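Local coordinates for protein binary enterotoxin of Clostridium perfringens component a (Clostridium perfringens, PDB 5H03) that binds NAD(+) and NADH and, as the enzyme component of a binary enterotoxin, probably transfers ADP-ribose to actin in host cells, at residues S84-P89 with T162-A167; F133-F138 with Y184-T189; G137-T142 with V178-G183; I148-P153 with K199-V204; K210-E215 with E291-Y296. One frame throughout, in Å; residues are numbered along the deposited sequence.

Interaction 1 of 5, residues S84-P89 with T162-A167; sequences SMLTKP and TNTPAA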
# COMPACT_ATOMS: atom_id res chain seq x y z
N SER A 84 -18.41 12.18 -9.50
CA SER A 84 -17.82 12.52 -10.79
C SER A 84 -17.08 11.31 -11.38
O SER A 84 -15.89 11.37 -11.65
CB SER A 84 -16.88 13.72 -10.66
OG SER A 84 -16.45 14.17 -11.94
N MET A 85 -17.82 10.22 -11.57
CA MET A 85 -17.25 8.97 -12.05
C MET A 85 -17.02 9.01 -13.56
O MET A 85 -17.92 9.39 -14.32
CB MET A 85 -18.15 7.78 -11.70
CG MET A 85 -18.18 7.41 -10.21
SD MET A 85 -19.29 6.04 -9.73
CE MET A 85 -19.05 6.04 -7.96
N LEU A 86 -15.82 8.65 -13.97
CA LEU A 86 -15.48 8.55 -15.38
C LEU A 86 -16.42 7.60 -16.12
O LEU A 86 -16.71 6.49 -15.64
CB LEU A 86 -14.04 8.07 -15.54
CG LEU A 86 -12.90 9.00 -15.12
CD1 LEU A 86 -11.61 8.24 -15.32
CD2 LEU A 86 -12.89 10.33 -15.85
N THR A 87 -16.92 8.04 -17.27
CA THR A 87 -17.77 7.18 -18.09
C THR A 87 -16.94 6.27 -19.00
O THR A 87 -17.42 5.20 -19.39
CB THR A 87 -18.74 8.02 -18.92
OG1 THR A 87 -18.04 8.63 -20.01
CG2 THR A 87 -19.37 9.11 -18.07
N LYS A 88 -15.72 6.70 -19.31
CA LYS A 88 -14.79 5.95 -20.14
C LYS A 88 -13.36 6.17 -19.63
O LYS A 88 -13.09 7.16 -18.94
CB LYS A 88 -14.90 6.38 -21.60
CG LYS A 88 -14.04 7.57 -21.97
CD LYS A 88 -13.88 7.69 -23.48
CE LYS A 88 -14.12 9.12 -23.95
NZ LYS A 88 -14.32 9.19 -25.42
N PRO A 89 -12.43 5.28 -19.97
CA PRO A 89 -11.06 5.45 -19.48
C PRO A 89 -10.50 6.83 -19.80
O PRO A 89 -10.78 7.40 -20.86
CB PRO A 89 -10.28 4.35 -20.22
CG PRO A 89 -11.28 3.30 -20.48
CD PRO A 89 -12.57 4.03 -20.76
N THR A 162 -12.90 3.24 -16.45
CA THR A 162 -14.30 3.62 -16.35
C THR A 162 -14.83 3.45 -14.93
O THR A 162 -14.46 2.51 -14.22
CB THR A 162 -15.11 2.75 -17.33
OG1 THR A 162 -14.72 3.05 -18.68
CG2 THR A 162 -16.62 2.99 -17.17
N ASN A 163 -15.68 4.39 -14.50
CA ASN A 163 -16.31 4.44 -13.16
C ASN A 163 -15.36 4.98 -12.10
O ASN A 163 -15.77 5.09 -10.93
CB ASN A 163 -16.88 3.10 -12.67
CG ASN A 163 -17.89 2.52 -13.63
OD1 ASN A 163 -18.65 3.25 -14.26
ND2 ASN A 163 -17.89 1.20 -13.75
N THR A 164 -14.11 5.31 -12.43
CA THR A 164 -13.21 5.87 -11.43
C THR A 164 -13.75 7.20 -10.95
O THR A 164 -14.20 8.00 -11.77
CB THR A 164 -11.81 6.08 -12.02
OG1 THR A 164 -11.30 4.85 -12.55
CG2 THR A 164 -10.86 6.59 -10.95
N PRO A 165 -13.81 7.45 -9.64
CA PRO A 165 -14.12 8.81 -9.19
C PRO A 165 -12.91 9.70 -9.43
O PRO A 165 -11.86 9.55 -8.78
CB PRO A 165 -14.41 8.63 -7.69
CG PRO A 165 -14.68 7.17 -7.51
CD PRO A 165 -13.79 6.50 -8.52
N ALA A 166 -13.04 10.62 -10.38
CA ALA A 166 -11.96 11.53 -10.76
C ALA A 166 -12.58 12.87 -11.16
O ALA A 166 -13.17 12.98 -12.24
CB ALA A 166 -11.13 10.93 -11.89
N ALA A 167 -12.46 13.87 -10.29
CA ALA A 167 -13.20 15.12 -10.42
C ALA A 167 -12.34 16.24 -11.00
O ALA A 167 -11.18 16.40 -10.61
CB ALA A 167 -13.74 15.56 -9.06
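Three backbone hydrogen bonds carry the polar part of the contact between S84-P89 and T162-A167. The amide L86 N donates to T164 O at 2.8 Å, and L86 O receives N163 N at 2.6 Å. At the S84 end, A166 N donates to S84 O at 3.2 Å. M85 and P165 are bridged through their backbones, and M85 CA adds a CA-H...O contact to T164 O.

Side-chain packing fills in around these bonds. L86 and T164 lie side by side and point the same way, with L86 CD1 3.9 Å from T164 CB and L86 CG touching the methyl of A166. In the extended chain of M85, CG lies against the N163 carbonyl oxygen, M85 CG being 3.4 Å from N163 O. At the other end, T162 places OG1 opposite its carbonyl carbon (chi1 -65°), which sets that oxygen 3.1 Å from P89 CD and leaves CG2 against T87 O. P89 N has no hydrogen to offer this hydroxyl, so the approach is not a hydrogen bond.

S84-P89 leads from helix 68-82 into strand 90-96, while T162-A167 leads from strand 154-160 into strand 166-169. L86 also packs on R24 of helix 14-29 and on L160 of strand 154-160, and P165 rests on V81 and K82 of helix 68-82.

Interaction 2 of 5, residues F133-F138 with Y184-T189; sequences FIQDGF and YSLKAT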
# COMPACT_ATOMS: atom_id res chain seq x y z
N PHE A 133 1.79 -0.84 -6.67
CA PHE A 133 2.24 0.27 -5.83
C PHE A 133 1.04 0.99 -5.24
O PHE A 133 0.32 1.72 -5.94
CB PHE A 133 3.14 1.25 -6.60
CG PHE A 133 4.47 0.67 -7.04
CD1 PHE A 133 5.57 0.69 -6.19
CD2 PHE A 133 4.62 0.12 -8.31
CE1 PHE A 133 6.80 0.14 -6.60
CE2 PHE A 133 5.83 -0.43 -8.72
CZ PHE A 133 6.92 -0.42 -7.85
N ILE A 134 0.80 0.77 -3.95
CA ILE A 134 -0.31 1.41 -3.26
C ILE A 134 -0.11 2.91 -3.23
O ILE A 134 0.98 3.41 -2.94
CB ILE A 134 -0.46 0.85 -1.83
CG1 ILE A 134 -0.80 -0.64 -1.90
CG2 ILE A 134 -1.43 1.70 -1.03
CD1 ILE A 134 -0.78 -1.35 -0.56
N GLN A 135 -1.16 3.65 -3.57
CA GLN A 135 -1.16 5.09 -3.56
C GLN A 135 -1.97 5.55 -2.36
O GLN A 135 -3.18 5.31 -2.28
CB GLN A 135 -1.72 5.61 -4.87
CG GLN A 135 -0.98 5.04 -6.10
CD GLN A 135 0.51 5.46 -6.19
OE1 GLN A 135 0.82 6.65 -6.36
NE2 GLN A 135 1.42 4.47 -6.11
N ASP A 136 -1.30 6.18 -1.41
CA ASP A 136 -1.93 6.67 -0.19
C ASP A 136 -2.53 8.06 -0.37
O ASP A 136 -2.00 8.90 -1.11
CB ASP A 136 -0.91 6.71 0.94
CG ASP A 136 -0.41 5.33 1.30
OD1 ASP A 136 -1.23 4.53 1.79
OD2 ASP A 136 0.81 5.08 1.12
N GLY A 137 -3.60 8.32 0.38
CA GLY A 137 -4.29 9.59 0.29
C GLY A 137 -5.03 9.71 -1.03
O GLY A 137 -5.14 8.77 -1.82
N PHE A 138 -5.59 10.90 -1.22
CA PHE A 138 -6.09 11.28 -2.53
C PHE A 138 -4.93 11.55 -3.47
O PHE A 138 -3.79 11.76 -3.06
CB PHE A 138 -6.97 12.52 -2.40
CG PHE A 138 -8.12 12.30 -1.49
CD1 PHE A 138 -9.19 11.51 -1.90
CD2 PHE A 138 -8.11 12.80 -0.20
CE1 PHE A 138 -10.25 11.25 -1.05
CE2 PHE A 138 -9.17 12.55 0.65
CZ PHE A 138 -10.24 11.76 0.23
N TYR A 184 -6.68 3.35 -4.17
CA TYR A 184 -6.18 2.81 -5.43
C TYR A 184 -4.69 2.47 -5.39
O TYR A 184 -3.98 2.80 -4.45
CB TYR A 184 -6.51 3.78 -6.57
CG TYR A 184 -8.00 3.85 -6.83
CD1 TYR A 184 -8.65 2.83 -7.53
CD2 TYR A 184 -8.79 4.85 -6.27
CE1 TYR A 184 -10.01 2.85 -7.74
CE2 TYR A 184 -10.17 4.86 -6.47
CZ TYR A 184 -10.77 3.85 -7.20
OH TYR A 184 -12.13 3.86 -7.42
N SER A 185 -4.27 1.70 -6.40
CA SER A 185 -2.88 1.25 -6.57
C SER A 185 -2.49 1.41 -8.04
O SER A 185 -3.34 1.50 -8.93
CB SER A 185 -2.66 -0.23 -6.15
OG SER A 185 -2.94 -0.48 -4.78
N LEU A 186 -1.18 1.41 -8.28
CA LEU A 186 -0.63 1.55 -9.63
C LEU A 186 0.05 0.27 -10.10
O LEU A 186 0.97 -0.24 -9.46
CB LEU A 186 0.35 2.72 -9.68
CG LEU A 186 -0.10 3.94 -10.49
CD1 LEU A 186 -1.20 4.70 -9.76
CD2 LEU A 186 1.08 4.85 -10.78
N LYS A 187 -0.42 -0.25 -11.23
CA LYS A 187 0.12 -1.46 -11.85
C LYS A 187 0.76 -1.10 -13.18
O LYS A 187 0.09 -0.59 -14.08
CB LYS A 187 -1.00 -2.50 -12.01
CG LYS A 187 -0.60 -3.86 -12.49
CD LYS A 187 -1.83 -4.75 -12.39
CE LYS A 187 -1.73 -6.05 -13.18
NZ LYS A 187 -3.04 -6.29 -13.88
N ALA A 188 2.06 -1.32 -13.30
CA ALA A 188 2.76 -0.96 -14.53
C ALA A 188 2.30 -1.85 -15.68
O ALA A 188 2.07 -3.05 -15.51
CB ALA A 188 4.27 -1.06 -14.34
N THR A 189 2.09 -1.24 -16.85
CA THR A 189 1.69 -1.93 -18.06
C THR A 189 2.69 -1.72 -19.21
O THR A 189 2.48 -2.27 -20.30
CB THR A 189 0.30 -1.47 -18.50
OG1 THR A 189 0.29 -0.04 -18.65
CG2 THR A 189 -0.74 -1.84 -17.41
O HOH W 1 -5.58 6.07 -4.11
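Q135 slants across L186, with its CG 3.7 Å from L186 CD1. A bend at chi2 (-65°) turns the amide of Q135 back toward its own strand, where NE2 donates to F133 O at 3.0 Å. That bond is nearly straight and lies in the plane of the Q135 amide, yet it meets the F133 carbonyl from high above its plane. L186 N takes the opposite face of the same oxygen, 2.8 Å from F133 O, so two donors grip it. The other end of the amide, OE1, accepts from K100 NZ.

The F133 ring turns an edge to the L186 carbonyl, F133 CD2 lying 3.8 Å from L186 O, which also accepts from F133 N. F133 and L186 thus form a hydrogen-bonded antiparallel pair, by which strand 132-134 is added as an outermost strand of the five-stranded mixed sheet of the ADP-ribosyltransferase fold. On the opposite face of this sheet, in the next, non-hydrogen-bonded pair, I134 CG1 sits 3.6 Å from S185 OG, a hydroxyl that also has a weak bond to Q211 NE2. Beyond it, Q135 N donates to Y184 O at 3.1 Å. Y184 N donates a hydrogen bond to a water 2.9 Å away, while the tyrosine ring leads off to pack on P165.

Interaction 3 of 5, residues G137-T142 with V178-G183; sequences GFKDVT and VLIDQG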
# COMPACT_ATOMS: atom_id res chain seq x y z
N GLY A 137 -3.60 8.32 0.38
CA GLY A 137 -4.29 9.59 0.29
C GLY A 137 -5.03 9.71 -1.03
O GLY A 137 -5.14 8.77 -1.82
N PHE A 138 -5.59 10.90 -1.22
CA PHE A 138 -6.09 11.28 -2.53
C PHE A 138 -4.93 11.55 -3.47
O PHE A 138 -3.79 11.76 -3.06
CB PHE A 138 -6.97 12.52 -2.40
CG PHE A 138 -8.12 12.30 -1.49
CD1 PHE A 138 -9.19 11.51 -1.90
CD2 PHE A 138 -8.11 12.80 -0.20
CE1 PHE A 138 -10.25 11.25 -1.05
CE2 PHE A 138 -9.17 12.55 0.65
CZ PHE A 138 -10.24 11.76 0.23
N LYS A 139 -5.23 11.53 -4.77
CA LYS A 139 -4.20 11.79 -5.76
C LYS A 139 -4.72 12.84 -6.73
O LYS A 139 -5.81 12.70 -7.29
CB LYS A 139 -3.82 10.51 -6.52
CG LYS A 139 -2.51 10.61 -7.26
CD LYS A 139 -2.38 9.49 -8.29
CE LYS A 139 -1.31 8.51 -7.91
NZ LYS A 139 -0.03 9.24 -7.80
N ASP A 140 -3.94 13.90 -6.93
CA ASP A 140 -4.30 14.92 -7.90
C ASP A 140 -3.25 14.97 -9.01
O ASP A 140 -2.05 14.90 -8.75
CB ASP A 140 -4.49 16.28 -7.23
CG ASP A 140 -3.27 16.73 -6.48
OD1 ASP A 140 -2.40 17.34 -7.11
OD2 ASP A 140 -3.19 16.48 -5.26
N VAL A 141 -3.72 15.02 -10.26
CA VAL A 141 -2.89 14.88 -11.45
C VAL A 141 -3.41 15.87 -12.50
O VAL A 141 -4.37 16.59 -12.26
CB VAL A 141 -2.92 13.44 -12.02
CG1 VAL A 141 -2.34 12.44 -11.01
CG2 VAL A 141 -4.32 13.06 -12.46
N THR A 142 -2.76 15.89 -13.67
CA THR A 142 -3.21 16.73 -14.79
C THR A 142 -3.57 15.87 -16.01
O THR A 142 -3.37 14.65 -16.04
CB THR A 142 -2.17 17.80 -15.18
OG1 THR A 142 -0.94 17.19 -15.55
CG2 THR A 142 -1.94 18.74 -14.01
N VAL A 178 -7.21 16.84 -11.93
CA VAL A 178 -8.07 15.68 -11.71
C VAL A 178 -7.82 15.16 -10.31
O VAL A 178 -6.71 14.74 -9.98
CB VAL A 178 -7.82 14.57 -12.73
CG1 VAL A 178 -8.74 13.41 -12.43
CG2 VAL A 178 -8.06 15.05 -14.13
N LEU A 179 -8.88 15.09 -9.51
CA LEU A 179 -8.81 14.62 -8.13
C LEU A 179 -9.31 13.17 -8.08
O LEU A 179 -10.49 12.89 -8.33
CB LEU A 179 -9.59 15.56 -7.22
CG LEU A 179 -9.76 15.28 -5.73
CD1 LEU A 179 -8.55 14.63 -5.12
CD2 LEU A 179 -10.06 16.61 -5.04
N ILE A 180 -8.40 12.25 -7.79
CA ILE A 180 -8.72 10.83 -7.76
C ILE A 180 -8.93 10.38 -6.32
O ILE A 180 -8.14 10.73 -5.43
CB ILE A 180 -7.60 10.02 -8.43
CG1 ILE A 180 -7.34 10.58 -9.83
CG2 ILE A 180 -7.98 8.56 -8.52
CD1 ILE A 180 -6.00 10.18 -10.43
N ASP A 181 -10.00 9.60 -6.09
CA ASP A 181 -10.40 9.06 -4.79
C ASP A 181 -9.30 8.20 -4.18
O ASP A 181 -8.44 7.66 -4.88
CB ASP A 181 -11.69 8.26 -4.93
CG ASP A 181 -12.48 8.13 -3.61
OD1 ASP A 181 -12.15 8.84 -2.63
OD2 ASP A 181 -13.43 7.32 -3.56
N GLN A 182 -9.33 8.06 -2.85
CA GLN A 182 -8.37 7.21 -2.15
C GLN A 182 -8.72 5.73 -2.36
O GLN A 182 -9.82 5.39 -2.81
CB GLN A 182 -8.39 7.52 -0.64
CG GLN A 182 -9.77 7.21 -0.00
CD GLN A 182 -10.11 7.99 1.28
OE1 GLN A 182 -11.30 8.23 1.56
NE2 GLN A 182 -9.08 8.35 2.07
N GLY A 183 -7.76 4.86 -2.07
CA GLY A 183 -7.98 3.43 -2.09
C GLY A 183 -7.45 2.69 -3.30
O GLY A 183 -7.76 1.50 -3.46
O HOH W 2 -5.20 5.77 -0.81
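K139 and I180 exchange two backbone hydrogen bonds: I180 N to K139 O, short at 2.7 Å, and K139 N to I180 O at 3.1 Å. V141 and V178 repeat the exchange, with V178 N to V141 O at 2.9 Å and V141 N to V178 O at 3.0 Å. Between them D140 faces L179 as a non-hydrogen-bonded pair, where D140 CA makes a CA-H...O contact to V178 O. The D140 carboxylate is used outside the pair, in a salt bridge to R177 and a hydrogen bond to Y43 OH. Past the paired residues, G183 N donates to a water that also lies within hydrogen-bonding distance of G137 O.

F138 closes this end. Its ring lies nearly coplanar with the D181 carboxylate (planes 11° apart), with F138 CE1 3.5 Å from D181 OD1; S78 OG is hydrogen-bonded to that oxygen. The Q182 amide leans at 33° to the ring, its CD 3.9 Å from F138 CZ, and its OE1 is likewise bonded to S78. On the face carrying the valines, V141 CG2 packs 3.8 Å from V178 CB and also touches I180 CD1.

Strand 139-141 is thereby held as an outer strand beside 177-180 in a three-stranded antiparallel sheet, which accompanies the larger mixed sheet in the two-sheet beta core of the ADP-ribosyltransferase fold.

Interaction 4 of 5, residues I148-P153 with K199-V204; sequences INSKLP and KQYAKV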
# COMPACT_ATOMS: atom_id res chain seq x y z
N ILE A 148 7.17 21.04 -19.06
CA ILE A 148 7.60 21.84 -17.92
C ILE A 148 9.09 21.72 -17.61
O ILE A 148 9.55 22.23 -16.58
CB ILE A 148 6.74 21.50 -16.67
CG1 ILE A 148 6.78 19.99 -16.35
CG2 ILE A 148 5.32 22.06 -16.82
CD1 ILE A 148 6.53 19.67 -14.86
N ASN A 149 9.85 21.04 -18.47
CA ASN A 149 11.30 20.90 -18.29
C ASN A 149 11.66 20.22 -16.96
O ASN A 149 12.64 20.59 -16.31
CB ASN A 149 12.00 22.27 -18.38
CG ASN A 149 11.36 23.22 -19.43
OD1 ASN A 149 10.47 24.02 -19.11
ND2 ASN A 149 11.83 23.13 -20.68
N SER A 150 10.87 19.21 -16.58
CA SER A 150 11.02 18.52 -15.30
C SER A 150 12.41 17.92 -15.08
O SER A 150 13.06 17.44 -16.01
CB SER A 150 9.97 17.40 -15.20
OG SER A 150 10.15 16.60 -14.04
N LYS A 151 12.85 17.94 -13.82
CA LYS A 151 14.11 17.35 -13.40
C LYS A 151 13.95 15.93 -12.83
O LYS A 151 14.95 15.29 -12.47
CB LYS A 151 14.78 18.23 -12.34
CG LYS A 151 14.32 17.89 -10.92
CD LYS A 151 15.23 18.44 -9.84
CE LYS A 151 15.17 17.57 -8.60
NZ LYS A 151 16.49 17.66 -7.90
N LEU A 152 12.69 15.42 -12.69
CA LEU A 152 12.46 14.05 -12.21
C LEU A 152 12.76 13.03 -13.32
O LEU A 152 12.58 13.33 -14.50
CB LEU A 152 11.03 13.89 -11.69
CG LEU A 152 10.62 14.93 -10.63
CD1 LEU A 152 9.13 15.15 -10.63
CD2 LEU A 152 11.08 14.51 -9.26
N PRO A 153 13.18 11.82 -12.95
CA PRO A 153 13.57 10.84 -13.98
C PRO A 153 12.41 10.22 -14.74
O PRO A 153 12.62 9.70 -15.84
CB PRO A 153 14.30 9.77 -13.16
CG PRO A 153 13.70 9.88 -11.80
CD PRO A 153 13.42 11.33 -11.59
N LYS A 199 15.20 15.82 -23.69
CA LYS A 199 15.65 15.07 -22.53
C LYS A 199 14.91 13.73 -22.44
O LYS A 199 13.69 13.65 -22.65
CB LYS A 199 15.48 15.91 -21.25
CG LYS A 199 16.06 15.27 -20.00
CD LYS A 199 15.64 16.03 -18.73
CE LYS A 199 16.21 15.37 -17.50
NZ LYS A 199 17.69 15.24 -17.60
N GLN A 200 15.66 12.68 -22.15
CA GLN A 200 15.06 11.35 -22.05
C GLN A 200 14.45 11.15 -20.66
O GLN A 200 15.09 11.45 -19.65
CB GLN A 200 16.07 10.25 -22.35
CG GLN A 200 16.37 10.13 -23.83
CD GLN A 200 17.39 9.05 -24.13
OE1 GLN A 200 17.78 8.29 -23.24
NE2 GLN A 200 17.83 8.98 -25.38
N TYR A 201 13.21 10.68 -20.64
CA TYR A 201 12.50 10.31 -19.41
C TYR A 201 12.08 8.85 -19.50
O TYR A 201 11.80 8.32 -20.59
CB TYR A 201 11.24 11.15 -19.20
CG TYR A 201 11.54 12.63 -18.99
CD1 TYR A 201 11.68 13.48 -20.08
CD2 TYR A 201 11.67 13.15 -17.71
CE1 TYR A 201 11.96 14.86 -19.90
CE2 TYR A 201 11.95 14.52 -17.51
CZ TYR A 201 12.09 15.37 -18.62
OH TYR A 201 12.37 16.71 -18.44
N ALA A 202 12.09 8.19 -18.34
CA ALA A 202 11.56 6.83 -18.21
C ALA A 202 10.04 6.95 -18.14
O ALA A 202 9.51 7.50 -17.17
CB ALA A 202 12.11 6.18 -16.96
N LYS A 203 9.33 6.53 -19.17
CA LYS A 203 7.88 6.68 -19.17
C LYS A 203 7.22 5.38 -18.69
O LYS A 203 7.34 4.34 -19.35
CB LYS A 203 7.39 7.07 -20.56
CG LYS A 203 5.90 7.42 -20.60
CD LYS A 203 5.45 7.70 -22.04
CE LYS A 203 4.00 8.17 -22.09
NZ LYS A 203 3.21 7.23 -22.90
N VAL A 204 6.50 5.45 -17.56
CA VAL A 204 5.81 4.28 -16.98
C VAL A 204 4.34 4.31 -17.39
O VAL A 204 3.59 5.19 -16.96
CB VAL A 204 5.94 4.23 -15.46
CG1 VAL A 204 4.98 3.13 -14.87
CG2 VAL A 204 7.40 3.98 -15.05
O HOH W 3 9.53 18.03 -18.79
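An ST turn at S150 shapes the end of the loop that leads into strand 154-160 and meets strand 199-209 here: S150 offers its carbonyl to Y201 while its OG accepts from L152 N at 3.1 Å. The hydroxyl of S150 stands opposite its own backbone N (chi1 174°), leaving it beside the carbonyl carbon and within reach of that amide.

Y201 OH donates to S150 O over only 2.6 Å, in the carbonyl plane and on a lone pair. The accepting oxygen also lies in the plane of the phenol ring, at its edge. Next along that edge comes L152 O, 3.3 Å from Y201 CE2 and near the ring plane. A water completes the grip on the phenol: S150 N donates to it at 2.8 Å, and it donates to Y201 OH at 3.2 Å. With one given and one received, the two bonds should restrict the rotation of the hydroxyl. K199 passes its CD 4.0 Å from S150 O on the way to a salt bridge with E108, and the Y201 ring also meets that of Y95.

At the far end A202 N donates to P153 O, 3.0 Å away. A202 and V204 go on to bond with L155, so the loop runs directly into the parallel pairing of strands 154-160 and 199-209 within the five-stranded mixed sheet of the ADP-ribosyltransferase fold.

Interaction 5 of 5, residues K210-E215 with E291-Y296; sequences KQLNFE and EDIITY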
# COMPACT_ATOMS: atom_id res chain seq x y z
N LYS A 210 -7.81 -1.32 -8.08
CA LYS A 210 -8.24 -1.32 -6.69
C LYS A 210 -8.06 -2.70 -6.06
O LYS A 210 -8.85 -3.60 -6.32
CB LYS A 210 -9.69 -0.89 -6.57
CG LYS A 210 -10.08 -0.50 -5.14
CD LYS A 210 -11.31 0.37 -5.16
CE LYS A 210 -11.84 0.64 -3.78
NZ LYS A 210 -12.93 1.66 -3.89
N GLN A 211 -7.05 -2.86 -5.20
CA GLN A 211 -6.93 -4.12 -4.50
C GLN A 211 -7.70 -4.10 -3.18
O GLN A 211 -7.99 -3.05 -2.61
CB GLN A 211 -5.47 -4.52 -4.25
CG GLN A 211 -4.43 -3.43 -4.15
CD GLN A 211 -3.02 -4.00 -4.09
OE1 GLN A 211 -2.78 -5.17 -4.45
NE2 GLN A 211 -2.07 -3.17 -3.66
N LEU A 212 -8.02 -5.31 -2.69
CA LEU A 212 -8.73 -5.47 -1.43
C LEU A 212 -7.80 -5.06 -0.30
O LEU A 212 -6.72 -5.63 -0.15
CB LEU A 212 -9.18 -6.93 -1.25
CG LEU A 212 -10.17 -7.25 -0.13
CD1 LEU A 212 -11.30 -6.23 -0.10
CD2 LEU A 212 -10.72 -8.65 -0.32
N ASN A 213 -8.24 -4.08 0.50
CA ASN A 213 -7.42 -3.54 1.61
C ASN A 213 -8.38 -2.82 2.57
O ASN A 213 -8.71 -1.65 2.35
CB ASN A 213 -6.36 -2.58 1.06
CG ASN A 213 -5.45 -2.00 2.14
OD1 ASN A 213 -5.67 -2.23 3.32
ND2 ASN A 213 -4.42 -1.23 1.73
N PHE A 214 -8.78 -3.51 3.64
CA PHE A 214 -9.83 -2.99 4.51
C PHE A 214 -9.40 -1.79 5.35
O PHE A 214 -10.25 -0.98 5.72
CB PHE A 214 -10.36 -4.11 5.42
CG PHE A 214 -10.94 -5.27 4.66
CD1 PHE A 214 -12.17 -5.15 4.04
CD2 PHE A 214 -10.26 -6.47 4.57
CE1 PHE A 214 -12.70 -6.21 3.35
CE2 PHE A 214 -10.80 -7.53 3.88
CZ PHE A 214 -12.01 -7.40 3.27
N GLU A 215 -8.10 -1.65 5.63
CA GLU A 215 -7.54 -0.55 6.42
C GLU A 215 -8.17 -0.47 7.81
O GLU A 215 -7.79 -1.28 8.66
CB GLU A 215 -7.63 0.79 5.65
CG GLU A 215 -6.62 0.81 4.51
CD GLU A 215 -6.49 2.10 3.70
OE1 GLU A 215 -7.44 2.92 3.61
OE2 GLU A 215 -5.40 2.29 3.11
N GLU A 291 -8.46 -13.92 -3.45
CA GLU A 291 -8.21 -12.71 -4.23
C GLU A 291 -7.07 -11.96 -3.57
O GLU A 291 -6.86 -12.10 -2.36
CB GLU A 291 -9.46 -11.82 -4.30
CG GLU A 291 -9.81 -11.19 -2.96
CD GLU A 291 -11.23 -10.68 -2.90
OE1 GLU A 291 -11.52 -9.71 -3.63
OE2 GLU A 291 -12.06 -11.29 -2.17
N ASP A 292 -6.33 -11.17 -4.37
CA ASP A 292 -5.25 -10.38 -3.81
C ASP A 292 -5.77 -9.55 -2.64
O ASP A 292 -6.85 -8.96 -2.71
CB ASP A 292 -4.66 -9.43 -4.86
CG ASP A 292 -4.03 -10.15 -6.03
OD1 ASP A 292 -3.89 -11.39 -6.03
OD2 ASP A 292 -3.66 -9.44 -6.97
N ILE A 293 -5.02 -9.54 -1.55
CA ILE A 293 -5.40 -8.78 -0.36
C ILE A 293 -4.15 -8.22 0.30
O ILE A 293 -3.08 -8.83 0.31
CB ILE A 293 -6.21 -9.65 0.64
CG1 ILE A 293 -6.74 -8.81 1.81
CG2 ILE A 293 -5.37 -10.83 1.14
CD1 ILE A 293 -7.75 -9.58 2.72
N ILE A 294 -4.29 -7.03 0.87
CA ILE A 294 -3.22 -6.41 1.64
C ILE A 294 -3.34 -6.79 3.11
O ILE A 294 -4.41 -6.67 3.71
CB ILE A 294 -3.25 -4.88 1.46
CG1 ILE A 294 -3.29 -4.52 -0.04
CG2 ILE A 294 -2.10 -4.25 2.21
CD1 ILE A 294 -2.13 -5.08 -0.80
N THR A 295 -2.24 -7.26 3.70
CA THR A 295 -2.18 -7.55 5.12
C THR A 295 -1.05 -6.76 5.78
O THR A 295 -0.20 -6.17 5.11
CB THR A 295 -2.02 -9.06 5.40
OG1 THR A 295 -0.73 -9.50 4.96
CG2 THR A 295 -3.10 -9.82 4.71
N TYR A 296 -1.10 -6.72 7.11
CA TYR A 296 -0.19 -5.87 7.88
C TYR A 296 0.46 -6.66 9.00
O TYR A 296 -0.12 -7.60 9.55
CB TYR A 296 -0.92 -4.68 8.46
CG TYR A 296 -1.65 -3.84 7.44
CD1 TYR A 296 -2.94 -4.19 7.02
CD2 TYR A 296 -1.06 -2.69 6.92
CE1 TYR A 296 -3.60 -3.40 6.09
CE2 TYR A 296 -1.71 -1.90 6.01
CZ TYR A 296 -2.97 -2.25 5.60
OH TYR A 296 -3.61 -1.45 4.70
O HOH W 4 -7.67 -7.37 -4.85
O HOH W 5 -6.94 -5.64 4.13
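N213 and Y296 share the shortest bond of this contact: Y296 OH donates to N213 OD1 at 2.6 Å, in the plane of the amide carbonyl and on a lone pair. N213 CG is anti to the backbone N (chi1 -179°), which carries the amide over to the phenol; E215 N adds a weak bond to the same oxygen. L212 O is satisfied by I294 N at 3.0 Å. Two waters serve the flanking amides. One takes L212 N and donates to D292 O; the other takes F214 N and donates to I294 O.

The Q211 amide crosses I294, NE2 lying 3.4 Å from I294 CD1, but OE1 accepts from N132 and NE2 has a weak bond to S185 OG. Similarly, E291 meets L212 CD2 through its carboxylate, whose OE2 is bonded to W224.

Direct and water-carried bonds thus join the chain leaving strand 199-209 of the first five-stranded sheet to outer strand 293-299 of the second, and Y296 is held immediately before R297 and R298, which bind NADH.

Interactions 2 and 3 are buried and share G137 and F138: the first attaches an outer strand of the five-stranded sheet, the second an outer strand of the three-stranded one. Interaction 1 touches both: its strand 166-169 is a neighbour of 177-180 in the sheet of interaction 3, and its P165 meets Y184 of interaction 2. It is partly exposed, and its polar bonds are backbone ones. Interaction 4, farthest out, reaches the sheet of interaction 2 from another end and combines a phenol, a water and one backbone bond. Interaction 5 has a segment on the second five-stranded sheet and, through Q211, touches S185 and I134, combining direct and water-mediated bonds without regular strand pairing.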